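Long-range contacts in ORF10 (Moritella marina, PDB 6RIW), which probably forms carbon-carbon bonds in polyunsaturated fatty acid synthesis, this chain being the ketosynthase-chain length factor didomain of the larger PfaC protein: residues Glu2-Gly8 against Met266-Ser272; Val96-Leu101 against Ala263-Val267; Thr110-Asn114 against Lys214-Met218; Val117-Asn121 against Ser202-Ala206; Ala220-Ser224 against Leu369-Met375. All blocks are in the same frame, centred on the assembly; numbering follows the deposited sequence.

In the fold
All five contacts lie in the ketosynthase half of the didomain. Strand 259-270 is shared by interactions 1 and 2, whose centres are about 14 Å apart, and strand 217-224 by interactions 3 and 5, at its two ends. These strands are neighbours, joined by bonds such as Leu268 N to Met218 O (2.8 Å), linking interaction 1 to interaction 3. Interaction 4 brings in the next strand, 115-120: Gly120 N to Gly221 O (2.8 Å) ties it to interaction 5, about 10 Å away between centres. Interaction 1 is next to the magnesium ion, about 4 Å from the Asn3 side chain, whereas Ala206 of interaction 4 has its side chain about 14 Å from it.

Interaction 1: Glu2-Gly8 against Met266-Ser272; sequences ENIAVVG and MVLKRQS
Glu2 is fully stretched, with CG anti to the backbone N (chi1 -176°), and this carries its carboxylate to the first turn of helix 271-277. There OE2 is gripped twice, on its syn lone pair by Ser272 OG (2.7 Å) and nearly along the C-O axis by Ser272 N (3.1 Å). OE1 lies against Arg270 CD and accepts a hydrogen bond from a water; the guanidinium itself turns away to Asn216 and Asp273. Asn3 and Gln271 run side by side: Asn3 ND2 reaches Gln271 OE1 (3.0 Å) from above the carbonyl plane, with the amides 53° apart. Beyond them the strands pair antiparallel through Ala5 N to Lys269 O (2.7 Å) and the return bond. A classic bulge sets two residues, Val7 and Gly8, opposite the single Val267, and Val7 CG2 meets Val267 CG1 (3.7 Å). Strand 283-292 pairs with the other edge of strand 4-12, and strand 217-224 with that of strand 259-270. Helix 198-211 packs on Ile4, Met266 and Leu268, helix 88-104 on Val7 and Val267.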
loop_
_atom_site.group_PDB
_atom_site.type_symbol
_atom_site.label_atom_id
_atom_site.label_comp_id
_atom_site.label_asym_id
_atom_site.label_seq_id
_atom_site.Cartn_x
_atom_site.Cartn_y
_atom_site.Cartn_z
ATOM N N GLU A 2 24.558 1.895 14.548
ATOM C CA GLU A 2 25.347 3.038 14.097
ATOM C C GLU A 2 24.483 4.238 13.703
ATOM O O GLU A 2 23.417 4.092 13.102
ATOM C CB GLU A 2 26.214 2.622 12.907
ATOM C CG GLU A 2 27.128 3.713 12.430
ATOM C CD GLU A 2 27.937 3.306 11.233
ATOM O OE1 GLU A 2 27.774 2.155 10.773
ATOM O OE2 GLU A 2 28.737 4.143 10.753
ATOM N N ASN A 3 24.963 5.437 14.050
ATOM C CA ASN A 3 24.418 6.687 13.525
ATOM C C ASN A 3 24.168 6.613 12.022
ATOM O O ASN A 3 25.047 6.206 11.255
ATOM C CB ASN A 3 25.398 7.833 13.788
ATOM C CG ASN A 3 25.386 8.298 15.231
ATOM O OD1 ASN A 3 24.478 7.967 16.008
ATOM N ND2 ASN A 3 26.388 9.093 15.593
ATOM N N ILE A 4 22.980 7.047 11.604
ATOM C CA ILE A 4 22.642 7.205 10.193
ATOM C C ILE A 4 22.639 8.692 9.869
ATOM O O ILE A 4 22.029 9.487 10.594
ATOM C CB ILE A 4 21.278 6.563 9.864
ATOM C CG1 ILE A 4 21.314 5.062 10.193
ATOM C CG2 ILE A 4 20.924 6.815 8.396
ATOM C CD1 ILE A 4 22.376 4.279 9.391
ATOM N N ALA A 5 23.324 9.067 8.795
ATOM C CA ALA A 5 23.373 10.450 8.333
ATOM C C ALA A 5 22.340 10.654 7.235
ATOM O O ALA A 5 22.241 9.833 6.316
ATOM C CB ALA A 5 24.759 10.805 7.804
ATOM N N VAL A 6 21.566 11.735 7.348
ATOM C CA VAL A 6 20.737 12.230 6.258
ATOM C C VAL A 6 21.593 13.134 5.381
ATOM O O VAL A 6 22.054 14.193 5.830
ATOM C CB VAL A 6 19.514 12.989 6.795
ATOM C CG1 VAL A 6 18.584 13.389 5.623
ATOM C CG2 VAL A 6 18.799 12.157 7.845
ATOM N N VAL A 7 21.808 12.732 4.129
ATOM C CA VAL A 7 22.731 13.451 3.254
ATOM C C VAL A 7 22.040 14.101 2.070
ATOM O O VAL A 7 22.713 14.753 1.254
ATOM C CB VAL A 7 23.878 12.541 2.782
ATOM C CG1 VAL A 7 24.610 11.961 3.995
ATOM C CG2 VAL A 7 23.354 11.396 1.876
ATOM N N GLY A 8 20.720 13.977 1.958
ATOM C CA GLY A 8 19.996 14.627 0.884
ATOM C C GLY A 8 18.525 14.667 1.230
ATOM O O GLY A 8 18.031 13.730 1.867
ATOM N N MET A 266 14.299 11.313 1.322
ATOM C CA MET A 266 15.582 11.551 1.975
ATOM C C MET A 266 16.597 10.504 1.529
ATOM O O MET A 266 16.235 9.362 1.224
ATOM C CB MET A 266 15.439 11.489 3.479
ATOM C CG MET A 266 14.889 12.745 4.122
ATOM S SD MET A 266 14.119 12.277 5.691
ATOM C CE MET A 266 15.163 10.893 6.113
ATOM N N VAL A 267 17.875 10.891 1.516
ATOM C CA VAL A 267 18.984 9.996 1.185
ATOM C C VAL A 267 19.751 9.702 2.467
ATOM O O VAL A 267 20.173 10.637 3.162
ATOM C CB VAL A 267 19.929 10.608 0.129
ATOM C CG1 VAL A 267 20.988 9.582 -0.260
ATOM C CG2 VAL A 267 19.166 11.100 -1.075
ATOM N N LEU A 268 19.923 8.412 2.786
ATOM C CA LEU A 268 20.515 7.959 4.041
ATOM C C LEU A 268 21.790 7.157 3.810
ATOM O O LEU A 268 21.850 6.306 2.917
ATOM C CB LEU A 268 19.539 7.080 4.833
ATOM C CG LEU A 268 18.136 7.627 5.069
ATOM C CD1 LEU A 268 17.304 6.638 5.874
ATOM C CD2 LEU A 268 18.215 8.967 5.791
ATOM N N LYS A 269 22.793 7.385 4.662
ATOM C CA LYS A 269 24.004 6.570 4.670
ATOM C C LYS A 269 24.439 6.351 6.112
ATOM O O LYS A 269 24.096 7.137 6.999
ATOM C CB LYS A 269 25.157 7.233 3.877
ATOM C CG LYS A 269 24.960 7.232 2.350
ATOM C CD LYS A 269 25.976 8.157 1.654
ATOM C CE LYS A 269 27.405 7.620 1.754
ATOM N NZ LYS A 269 28.311 8.248 0.727
ATOM N N ARG A 270 25.166 5.260 6.354
ATOM C CA ARG A 270 25.823 5.105 7.645
ATOM C C ARG A 270 26.774 6.287 7.849
ATOM O O ARG A 270 27.427 6.739 6.907
ATOM C CB ARG A 270 26.576 3.759 7.709
ATOM C CG ARG A 270 25.647 2.530 7.663
ATOM C CD ARG A 270 26.399 1.192 7.621
ATOM N NE ARG A 270 27.214 1.093 6.418
ATOM C CZ ARG A 270 26.833 0.495 5.295
ATOM N NH1 ARG A 270 27.633 0.491 4.237
ATOM N NH2 ARG A 270 25.647 -0.094 5.213
ATOM N N GLN A 271 26.808 6.822 9.070
ATOM C CA GLN A 271 27.589 8.038 9.309
ATOM C C GLN A 271 29.060 7.845 8.952
ATOM O O GLN A 271 29.690 8.755 8.400
ATOM C CB GLN A 271 27.465 8.485 10.765
ATOM C CG GLN A 271 28.045 9.893 11.007
ATOM C CD GLN A 271 28.375 10.121 12.463
ATOM O OE1 GLN A 271 28.351 9.186 13.261
ATOM N NE2 GLN A 271 28.673 11.366 12.820
ATOM N N SER A 272 29.615 6.663 9.237
ATOM C CA SER A 272 31.004 6.377 8.866
ATOM C C SER A 272 31.248 6.610 7.379
ATOM O O SER A 272 32.259 7.210 6.992
ATOM C CB SER A 272 31.364 4.937 9.236
ATOM O OG SER A 272 30.465 4.029 8.629
HETATM O O HOH W 1 30.051 0.902 9.865
#

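Interaction 2: Val96-Leu101 against Ala263-Val267; sequences VTKQAL and AGMMV
Val96 and Ala100 lay their side chains on strand 263-267, with the helix and strand axes 7.5 Å apart at 32°. Apolar packing carries the contact. Val96 straddles the strand: CG2 sits on Met265 CB (3.7 Å), while CG1 faces Ala263 O (3.8 Å). One turn on, Ala100 CB touches both Met265 CB and Val267 CG2 (3.9 Å to the latter), and Leu101 CD2 reaches the same Val267 methyl from across. Main-chain oxygens of the helix also meet carbon: Val96 O, which accepts Ala100 N, is 3.6 Å from Met265 CB, and Ala100 O is 3.5 Å from Val267 CG2. Met265 bends at chi2 (68°) and chi3, bringing CE alongside Thr97 OG1 (3.7 Å), a hydroxyl already hydrogen-bonded to Gly93 O within its own helix. With an alanine in place of Val96, both methyls are gone, which would probably open a gap over Ala263 and uncover one side of Met265 CB. Strands 4-12 and 217-224 flank strand 259-270, contributing Ala10 and Leu219 to this layer; Met266 points from the other face of the sheet to Val203 of helix 198-211.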
loop_
_atom_site.group_PDB
_atom_site.type_symbol
_atom_site.label_atom_id
_atom_site.label_comp_id
_atom_site.label_asym_id
_atom_site.label_seq_id
_atom_site.Cartn_x
_atom_site.Cartn_y
_atom_site.Cartn_z
ATOM N N VAL A 96 10.860 13.995 -6.405
ATOM C CA VAL A 96 11.611 14.092 -5.150
ATOM C C VAL A 96 12.796 13.129 -5.132
ATOM O O VAL A 96 13.790 13.388 -4.446
ATOM C CB VAL A 96 10.713 13.893 -3.910
ATOM C CG1 VAL A 96 9.678 15.037 -3.828
ATOM C CG2 VAL A 96 10.046 12.489 -3.905
ATOM N N THR A 97 12.738 12.029 -5.889
ATOM C CA THR A 97 13.908 11.157 -5.992
ATOM C C THR A 97 15.070 11.872 -6.679
ATOM O O THR A 97 16.195 11.892 -6.158
ATOM C CB THR A 97 13.544 9.877 -6.738
ATOM O OG1 THR A 97 12.650 9.110 -5.927
ATOM C CG2 THR A 97 14.796 9.027 -6.960
ATOM N N LYS A 98 14.814 12.459 -7.847
ATOM C CA LYS A 98 15.851 13.180 -8.587
ATOM C C LYS A 98 16.408 14.326 -7.757
ATOM O O LYS A 98 17.631 14.524 -7.687
ATOM C CB LYS A 98 15.282 13.715 -9.906
ATOM C CG LYS A 98 16.317 14.233 -10.912
ATOM C CD LYS A 98 15.837 13.921 -12.326
ATOM C CE LYS A 98 16.336 14.900 -13.364
ATOM N NZ LYS A 98 15.197 15.225 -14.298
ATOM N N GLN A 99 15.521 15.097 -7.128
ATOM C CA GLN A 99 15.969 16.252 -6.358
ATOM C C GLN A 99 16.789 15.823 -5.150
ATOM O O GLN A 99 17.811 16.447 -4.835
ATOM C CB GLN A 99 14.766 17.094 -5.915
ATOM C CG GLN A 99 14.017 17.793 -7.078
ATOM C CD GLN A 99 14.895 18.784 -7.827
ATOM O OE1 GLN A 99 15.533 19.642 -7.225
ATOM N NE2 GLN A 99 14.942 18.653 -9.143
ATOM N N ALA A 100 16.358 14.764 -4.461
ATOM C CA ALA A 100 17.085 14.326 -3.275
ATOM C C ALA A 100 18.445 13.757 -3.642
ATOM O O ALA A 100 19.436 14.039 -2.965
ATOM C CB ALA A 100 16.269 13.298 -2.483
ATOM N N LEU A 101 18.517 12.939 -4.700
ATOM C CA LEU A 101 19.810 12.400 -5.111
ATOM C C LEU A 101 20.728 13.505 -5.623
ATOM O O LEU A 101 21.933 13.507 -5.339
ATOM C CB LEU A 101 19.610 11.323 -6.174
ATOM C CG LEU A 101 19.173 10.004 -5.534
ATOM C CD1 LEU A 101 18.833 9.017 -6.619
ATOM C CD2 LEU A 101 20.274 9.468 -4.630
ATOM N N ALA A 263 4.715 14.687 -1.599
ATOM C CA ALA A 263 5.754 13.666 -1.597
ATOM C C ALA A 263 7.012 14.218 -0.946
ATOM O O ALA A 263 7.231 15.429 -0.909
ATOM C CB ALA A 263 6.079 13.179 -3.017
ATOM N N GLY A 264 7.831 13.306 -0.423
ATOM C CA GLY A 264 9.126 13.679 0.115
ATOM C C GLY A 264 10.106 12.534 -0.020
ATOM O O GLY A 264 9.717 11.366 -0.108
ATOM N N MET A 265 11.390 12.872 -0.031
ATOM C CA MET A 265 12.411 11.833 -0.112
ATOM C C MET A 265 13.659 12.267 0.644
ATOM O O MET A 265 14.052 13.430 0.582
ATOM C CB MET A 265 12.768 11.524 -1.576
ATOM C CG MET A 265 13.556 10.231 -1.774
ATOM S SD MET A 265 12.643 8.693 -1.423
ATOM C CE MET A 265 11.232 8.825 -2.562
ATOM N N MET A 266 14.299 11.313 1.322
ATOM C CA MET A 266 15.582 11.551 1.975
ATOM C C MET A 266 16.597 10.504 1.529
ATOM O O MET A 266 16.235 9.362 1.224
ATOM C CB MET A 266 15.439 11.489 3.479
ATOM C CG MET A 266 14.889 12.745 4.122
ATOM S SD MET A 266 14.119 12.277 5.691
ATOM C CE MET A 266 15.163 10.893 6.113
ATOM N N VAL A 267 17.875 10.891 1.516
ATOM C CA VAL A 267 18.984 9.996 1.185
ATOM C C VAL A 267 19.751 9.702 2.467
ATOM O O VAL A 267 20.173 10.637 3.162
ATOM C CB VAL A 267 19.929 10.608 0.129
ATOM C CG1 VAL A 267 20.988 9.582 -0.260
ATOM C CG2 VAL A 267 19.166 11.100 -1.075
#

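Interaction 3: Thr110-Asn114 against Lys214-Met218; sequences TALEN and KANMM
Asn114 O accepts two backbone donors in succession, Asn216 N at 2.9 Å in the carbonyl plane and Met217 N at 3.3 Å, tilted out of it, so one carbonyl holds the chain just where strand 217-224 begins. The side chains of Asn114 and Asn216 lie side by side and point the same way, with their amide planes 57° apart. The amides do not bond directly to each other: a water donates a hydrogen bond to Asn114 OD1 (3.2 Å) and accepts one from Asn216 ND2 (3.2 Å), bridging them at the solvent-facing edge. The other end of the Asn216 amide, OD1, is taken by Arg270 NH1, which fixes its rotation. Deeper in, Met217 reaches out with CG anti to the backbone N (chi1 -172°), then folds at the thioether, where chi3 of 0° eclipses CE with CB. The methyl thereby tucks under the 3-10 turn, 3.8 Å from Ala111 O, 3.9 Å from Ala111 CB and 4.1 Å from Leu112 CD2. Ala111 O also closes that turn by accepting Asn114 N. The turn lies between helix 88-104, whose Leu101 touches Leu112, and strand 115-120. Met217 hydrogen-bonds through its backbone to Gly116 and packs on Val267 of strand 259-270, while Met218 faces helix 198-211.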
loop_
_atom_site.group_PDB
_atom_site.type_symbol
_atom_site.label_atom_id
_atom_site.label_comp_id
_atom_site.label_asym_id
_atom_site.label_seq_id
_atom_site.Cartn_x
_atom_site.Cartn_y
_atom_site.Cartn_z
ATOM N N THR A 110 27.753 5.679 -9.853
ATOM C CA THR A 110 27.874 4.229 -9.783
ATOM C C THR A 110 27.570 3.713 -8.387
ATOM O O THR A 110 27.241 2.529 -8.234
ATOM C CB THR A 110 29.274 3.777 -10.211
ATOM O OG1 THR A 110 30.236 4.375 -9.341
ATOM C CG2 THR A 110 29.562 4.209 -11.641
ATOM N N ALA A 111 27.655 4.577 -7.373
ATOM C CA ALA A 111 27.257 4.202 -6.025
ATOM C C ALA A 111 25.792 3.783 -5.944
ATOM O O ALA A 111 25.398 3.109 -4.983
ATOM C CB ALA A 111 27.494 5.367 -5.071
ATOM N N LEU A 112 24.974 4.197 -6.904
ATOM C CA LEU A 112 23.569 3.803 -6.888
ATOM C C LEU A 112 23.380 2.306 -7.085
ATOM O O LEU A 112 22.305 1.795 -6.760
ATOM C CB LEU A 112 22.797 4.604 -7.940
ATOM C CG LEU A 112 22.825 6.119 -7.710
ATOM C CD1 LEU A 112 22.018 6.878 -8.777
ATOM C CD2 LEU A 112 22.376 6.480 -6.306
ATOM N N GLU A 113 24.412 1.583 -7.542
ATOM C CA GLU A 113 24.331 0.129 -7.620
ATOM C C GLU A 113 24.021 -0.499 -6.270
ATOM O O GLU A 113 23.398 -1.564 -6.204
ATOM C CB GLU A 113 25.635 -0.432 -8.177
ATOM C CG GLU A 113 25.600 -1.925 -8.448
ATOM C CD GLU A 113 26.604 -2.345 -9.520
ATOM O OE1 GLU A 113 27.675 -1.691 -9.626
ATOM O OE2 GLU A 113 26.311 -3.326 -10.254
ATOM N N ASN A 114 24.433 0.137 -5.182
ATOM C CA ASN A 114 24.162 -0.384 -3.849
ATOM C C ASN A 114 23.201 0.501 -3.067
ATOM O O ASN A 114 23.305 0.604 -1.841
ATOM C CB ASN A 114 25.483 -0.566 -3.101
ATOM C CG ASN A 114 26.353 -1.600 -3.763
ATOM O OD1 ASN A 114 27.436 -1.292 -4.249
ATOM N ND2 ASN A 114 25.858 -2.822 -3.838
ATOM N N LYS A 214 22.476 -4.675 3.838
ATOM C CA LYS A 214 21.734 -4.972 2.617
ATOM C C LYS A 214 21.905 -3.877 1.576
ATOM O O LYS A 214 21.682 -4.131 0.385
ATOM C CB LYS A 214 20.253 -5.194 2.946
ATOM C CG LYS A 214 19.992 -6.560 3.613
ATOM C CD LYS A 214 18.531 -7.049 3.468
ATOM C CE LYS A 214 18.352 -8.475 4.040
ATOM N NZ LYS A 214 18.769 -8.665 5.507
ATOM N N ALA A 215 22.333 -2.686 1.998
ATOM C CA ALA A 215 22.590 -1.567 1.108
ATOM C C ALA A 215 23.676 -0.699 1.731
ATOM O O ALA A 215 23.944 -0.788 2.934
ATOM C CB ALA A 215 21.317 -0.732 0.875
ATOM N N ASN A 216 24.299 0.136 0.894
ATOM C CA ASN A 216 25.251 1.148 1.346
ATOM C C ASN A 216 24.694 2.559 1.256
ATOM O O ASN A 216 25.304 3.490 1.789
ATOM C CB ASN A 216 26.555 1.054 0.543
ATOM C CG ASN A 216 27.256 -0.277 0.744
ATOM O OD1 ASN A 216 27.166 -0.888 1.815
ATOM N ND2 ASN A 216 27.933 -0.747 -0.296
ATOM N N MET A 217 23.540 2.726 0.617
ATOM C CA MET A 217 22.794 3.966 0.591
ATOM C C MET A 217 21.329 3.573 0.489
ATOM O O MET A 217 21.002 2.525 -0.083
ATOM C CB MET A 217 23.225 4.846 -0.598
ATOM C CG MET A 217 22.643 6.255 -0.627
ATOM S SD MET A 217 23.312 7.232 -2.012
ATOM C CE MET A 217 24.438 6.057 -2.780
ATOM N N MET A 218 20.452 4.386 1.080
ATOM C CA MET A 218 19.019 4.145 0.942
ATOM C C MET A 218 18.280 5.447 0.663
ATOM O O MET A 218 18.563 6.480 1.281
ATOM C CB MET A 218 18.414 3.497 2.206
ATOM C CG MET A 218 18.776 2.030 2.417
ATOM S SD MET A 218 18.156 0.925 1.136
ATOM C CE MET A 218 16.362 1.039 1.412
HETATM O O HOH W 2 28.486 1.263 -2.713
#

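Interaction 4: Val117-Asn121 against Ser202-Ala206; sequences VILGN and SVKLA
Ile118 points at helix 202-206 and can be followed outward atom by atom. CB stands 4.2 Å from Ser202 O. There it forks: CG2 lies against the serine, 3.8 Å from Ser202 OG and 3.9 Å from Ser202 CA, while CG1, with chi1 at -61° and chi2 extended at 172°, carries CD1 along the helix to the next turn. CG1 itself is packed by Met218 CE of the adjacent strand. The CD1 methyl ends against the backbone joining Leu205 to Ala206, 3.6 Å from Ala206 N and 3.9 Å from Leu205 CB. Cut back to alanine, this side chain loses both branches, which would probably leave a gap against the Leu205-Ala206 turn and let the helix settle less firmly on the strand. Ser202 answers with CB over Ile118 O (3.6 Å). Its OG lies beside Gly120, 3.2 Å from Gly120 N at an angle too poor for a hydrogen bond; the hydroxyl is instead bonded to Ser198 O one turn back, with a weak second bond to Gly221 O. Strand and helix run nearly antiparallel, at 161°, a packing consistent with the buried core helix of the thiolase fold, which in ketosynthases follows the nucleophile segment.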
loop_
_atom_site.group_PDB
_atom_site.type_symbol
_atom_site.label_atom_id
_atom_site.label_comp_id
_atom_site.label_asym_id
_atom_site.label_seq_id
_atom_site.Cartn_x
_atom_site.Cartn_y
_atom_site.Cartn_z
ATOM N N VAL A 117 15.453 1.650 -2.132
ATOM C CA VAL A 117 14.425 2.665 -1.869
ATOM C C VAL A 117 13.229 2.010 -1.182
ATOM O O VAL A 117 12.777 0.943 -1.596
ATOM C CB VAL A 117 13.994 3.418 -3.146
ATOM C CG1 VAL A 117 13.619 2.450 -4.286
ATOM C CG2 VAL A 117 12.850 4.406 -2.831
ATOM N N ILE A 118 12.735 2.640 -0.109
ATOM C CA ILE A 118 11.498 2.230 0.557
ATOM C C ILE A 118 10.530 3.407 0.524
ATOM O O ILE A 118 10.864 4.507 0.980
ATOM C CB ILE A 118 11.748 1.747 2.003
ATOM C CG1 ILE A 118 12.681 0.531 1.989
ATOM C CG2 ILE A 118 10.429 1.378 2.675
ATOM C CD1 ILE A 118 13.144 0.087 3.389
ATOM N N LEU A 119 9.320 3.180 0.001
ATOM C CA LEU A 119 8.392 4.265 -0.312
ATOM C C LEU A 119 7.080 4.047 0.429
ATOM O O LEU A 119 6.407 3.045 0.188
ATOM C CB LEU A 119 8.126 4.318 -1.825
ATOM C CG LEU A 119 7.125 5.364 -2.321
ATOM C CD1 LEU A 119 7.765 6.741 -2.234
ATOM C CD2 LEU A 119 6.680 5.032 -3.764
ATOM N N GLY A 120 6.700 4.981 1.301
ATOM C CA GLY A 120 5.346 4.946 1.849
ATOM C C GLY A 120 4.333 5.376 0.792
ATOM O O GLY A 120 4.568 6.315 0.026
ATOM N N ASN A 121 3.185 4.685 0.748
ATOM C CA ASN A 121 2.242 4.922 -0.344
ATOM C C ASN A 121 0.851 4.413 0.037
ATOM O O ASN A 121 0.723 3.418 0.751
ATOM C CB ASN A 121 2.734 4.231 -1.626
ATOM C CG ASN A 121 1.925 4.604 -2.850
ATOM O OD1 ASN A 121 1.265 5.642 -2.892
ATOM N ND2 ASN A 121 1.958 3.735 -3.860
ATOM N N SER A 202 9.100 4.036 6.666
ATOM C CA SER A 202 10.056 3.904 5.567
ATOM C C SER A 202 11.465 4.306 5.992
ATOM O O SER A 202 12.448 3.631 5.645
ATOM C CB SER A 202 9.603 4.755 4.368
ATOM O OG SER A 202 8.338 4.293 3.925
ATOM N N VAL A 203 11.587 5.413 6.722
ATOM C CA VAL A 203 12.916 5.863 7.151
ATOM C C VAL A 203 13.543 4.851 8.109
ATOM O O VAL A 203 14.711 4.454 7.949
ATOM C CB VAL A 203 12.825 7.274 7.768
ATOM C CG1 VAL A 203 14.131 7.639 8.503
ATOM C CG2 VAL A 203 12.508 8.284 6.653
ATOM N N LYS A 204 12.769 4.396 9.099
ATOM C CA LYS A 204 13.286 3.442 10.071
ATOM C C LYS A 204 13.705 2.136 9.396
ATOM O O LYS A 204 14.788 1.610 9.662
ATOM C CB LYS A 204 12.242 3.194 11.161
ATOM C CG LYS A 204 12.648 2.152 12.204
ATOM C CD LYS A 204 13.937 2.566 12.910
ATOM C CE LYS A 204 14.440 1.481 13.889
ATOM N NZ LYS A 204 14.108 0.090 13.463
ATOM N N LEU A 205 12.868 1.595 8.503
ATOM C CA LEU A 205 13.259 0.351 7.844
ATOM C C LEU A 205 14.428 0.560 6.894
ATOM O O LEU A 205 15.233 -0.359 6.686
ATOM C CB LEU A 205 12.055 -0.244 7.091
ATOM C CG LEU A 205 10.910 -0.698 7.987
ATOM C CD1 LEU A 205 9.801 -1.282 7.109
ATOM C CD2 LEU A 205 11.360 -1.731 9.016
ATOM N N ALA A 206 14.553 1.748 6.305
ATOM C CA ALA A 206 15.708 1.993 5.446
ATOM C C ALA A 206 16.992 2.048 6.271
ATOM O O ALA A 206 18.033 1.528 5.841
ATOM C CB ALA A 206 15.521 3.285 4.641
#

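Interaction 5: Ala220-Ser224 against Leu369-Met375; sequences AGAVS and LLTAAGM
Thr371 and Ser224 join the end of a core strand of the thiolase-like fold to the turn that, as in related ketosynthases, follows a Gly-His pair and leads into helix 374-387. Thr371 places OG1 between its backbone N and carbonyl carbon (chi1 44°), which turns the hydroxyl to Val223 O; it donates there at 2.8 Å, from above the carbonyl plane. Ser224 holds OG anti to its own N (chi1 162°), 3.7 Å from Leu370 CB, and bonds weakly to Gly260 O; its CB rests on Leu369 O (3.1 Å), the acceptor of Ala372 N. Ala222 CB rests against the Thr371-Ala372 link, 3.3 Å from Thr371 O and 3.8 Å from Ala372 CA. Thr371 O in turn accepts Ser199 OG of helix 198-211. Met375 is bent at chi2 and at chi3 (-73°), so that its thioether folds along the strand instead of standing off it. SD lies 3.8 Å from Gly221 CA, and the CE methyl finishes 4.0 Å from Ala220 O.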
loop_
_atom_site.group_PDB
_atom_site.type_symbol
_atom_site.label_atom_id
_atom_site.label_comp_id
_atom_site.label_asym_id
_atom_site.label_seq_id
_atom_site.Cartn_x
_atom_site.Cartn_y
_atom_site.Cartn_z
ATOM N N ALA A 220 14.579 6.940 1.282
ATOM C CA ALA A 220 13.393 6.678 2.079
ATOM C C ALA A 220 12.464 7.875 1.966
ATOM O O ALA A 220 12.883 9.023 2.137
ATOM C CB ALA A 220 13.728 6.400 3.553
ATOM N N GLY A 221 11.200 7.608 1.712
ATOM C CA GLY A 221 10.282 8.695 1.483
ATOM C C GLY A 221 8.872 8.171 1.393
ATOM O O GLY A 221 8.601 7.029 1.770
ATOM N N ALA A 222 7.978 9.022 0.891
ATOM C CA ALA A 222 6.569 8.660 0.785
ATOM C C ALA A 222 5.878 9.585 -0.202
ATOM O O ALA A 222 6.367 10.672 -0.514
ATOM C CB ALA A 222 5.863 8.721 2.143
ATOM N N VAL A 223 4.711 9.146 -0.659
ATOM C CA VAL A 223 3.890 9.890 -1.604
ATOM C C VAL A 223 2.444 9.655 -1.203
ATOM O O VAL A 223 2.082 8.564 -0.734
ATOM C CB VAL A 223 4.174 9.474 -3.068
ATOM C CG1 VAL A 223 3.874 7.987 -3.276
ATOM C CG2 VAL A 223 3.347 10.315 -4.051
ATOM N N SER A 224 1.649 10.719 -1.287
ATOM C CA SER A 224 0.212 10.702 -1.045
ATOM C C SER A 224 -0.397 11.392 -2.261
ATOM O O SER A 224 -0.341 12.624 -2.372
ATOM C CB SER A 224 -0.124 11.428 0.266
ATOM O OG SER A 224 -1.495 11.782 0.342
ATOM N N LEU A 369 -0.874 15.132 5.436
ATOM C CA LEU A 369 -0.485 14.562 4.146
ATOM C C LEU A 369 -0.590 13.029 4.094
ATOM O O LEU A 369 -0.009 12.413 3.184
ATOM C CB LEU A 369 0.942 15.010 3.797
ATOM C CG LEU A 369 1.085 16.259 2.925
ATOM C CD1 LEU A 369 0.338 17.460 3.511
ATOM C CD2 LEU A 369 2.558 16.611 2.621
ATOM N N LEU A 370 -1.274 12.396 5.047
ATOM C CA LEU A 370 -1.604 10.967 4.981
ATOM C C LEU A 370 -0.315 10.153 4.961
ATOM O O LEU A 370 0.495 10.278 5.897
ATOM C CB LEU A 370 -2.532 10.767 3.782
ATOM C CG LEU A 370 -3.767 11.683 3.736
ATOM C CD1 LEU A 370 -4.624 11.428 2.494
ATOM C CD2 LEU A 370 -4.600 11.509 5.011
ATOM N N THR A 371 -0.085 9.287 3.962
ATOM C CA THR A 371 1.134 8.474 3.973
ATOM C C THR A 371 2.390 9.329 3.941
ATOM O O THR A 371 3.444 8.888 4.411
ATOM C CB THR A 371 1.111 7.496 2.801
ATOM O OG1 THR A 371 0.669 8.178 1.625
ATOM C CG2 THR A 371 0.115 6.383 3.114
ATOM N N ALA A 372 2.300 10.557 3.434
ATOM C CA ALA A 372 3.460 11.431 3.378
ATOM C C ALA A 372 3.561 12.374 4.570
ATOM O O ALA A 372 4.411 13.267 4.553
ATOM C CB ALA A 372 3.427 12.256 2.085
ATOM N N ALA A 373 2.713 12.210 5.593
ATOM C CA ALA A 373 2.641 13.216 6.656
ATOM C C ALA A 373 3.951 13.343 7.417
ATOM O O ALA A 373 4.307 14.442 7.872
ATOM C CB ALA A 373 1.503 12.888 7.631
ATOM N N GLY A 374 4.669 12.238 7.601
ATOM C CA GLY A 374 5.922 12.338 8.317
ATOM C C GLY A 374 6.997 13.097 7.565
ATOM O O GLY A 374 7.939 13.586 8.194
ATOM N N MET A 375 6.890 13.198 6.235
ATOM C CA MET A 375 7.958 13.860 5.481
ATOM C C MET A 375 8.124 15.329 5.869
ATOM O O MET A 375 9.252 15.726 6.216
ATOM C CB MET A 375 7.727 13.691 3.974
ATOM C CG MET A 375 7.966 12.258 3.392
ATOM S SD MET A 375 9.293 11.281 4.091
ATOM C CE MET A 375 10.717 12.101 3.408
#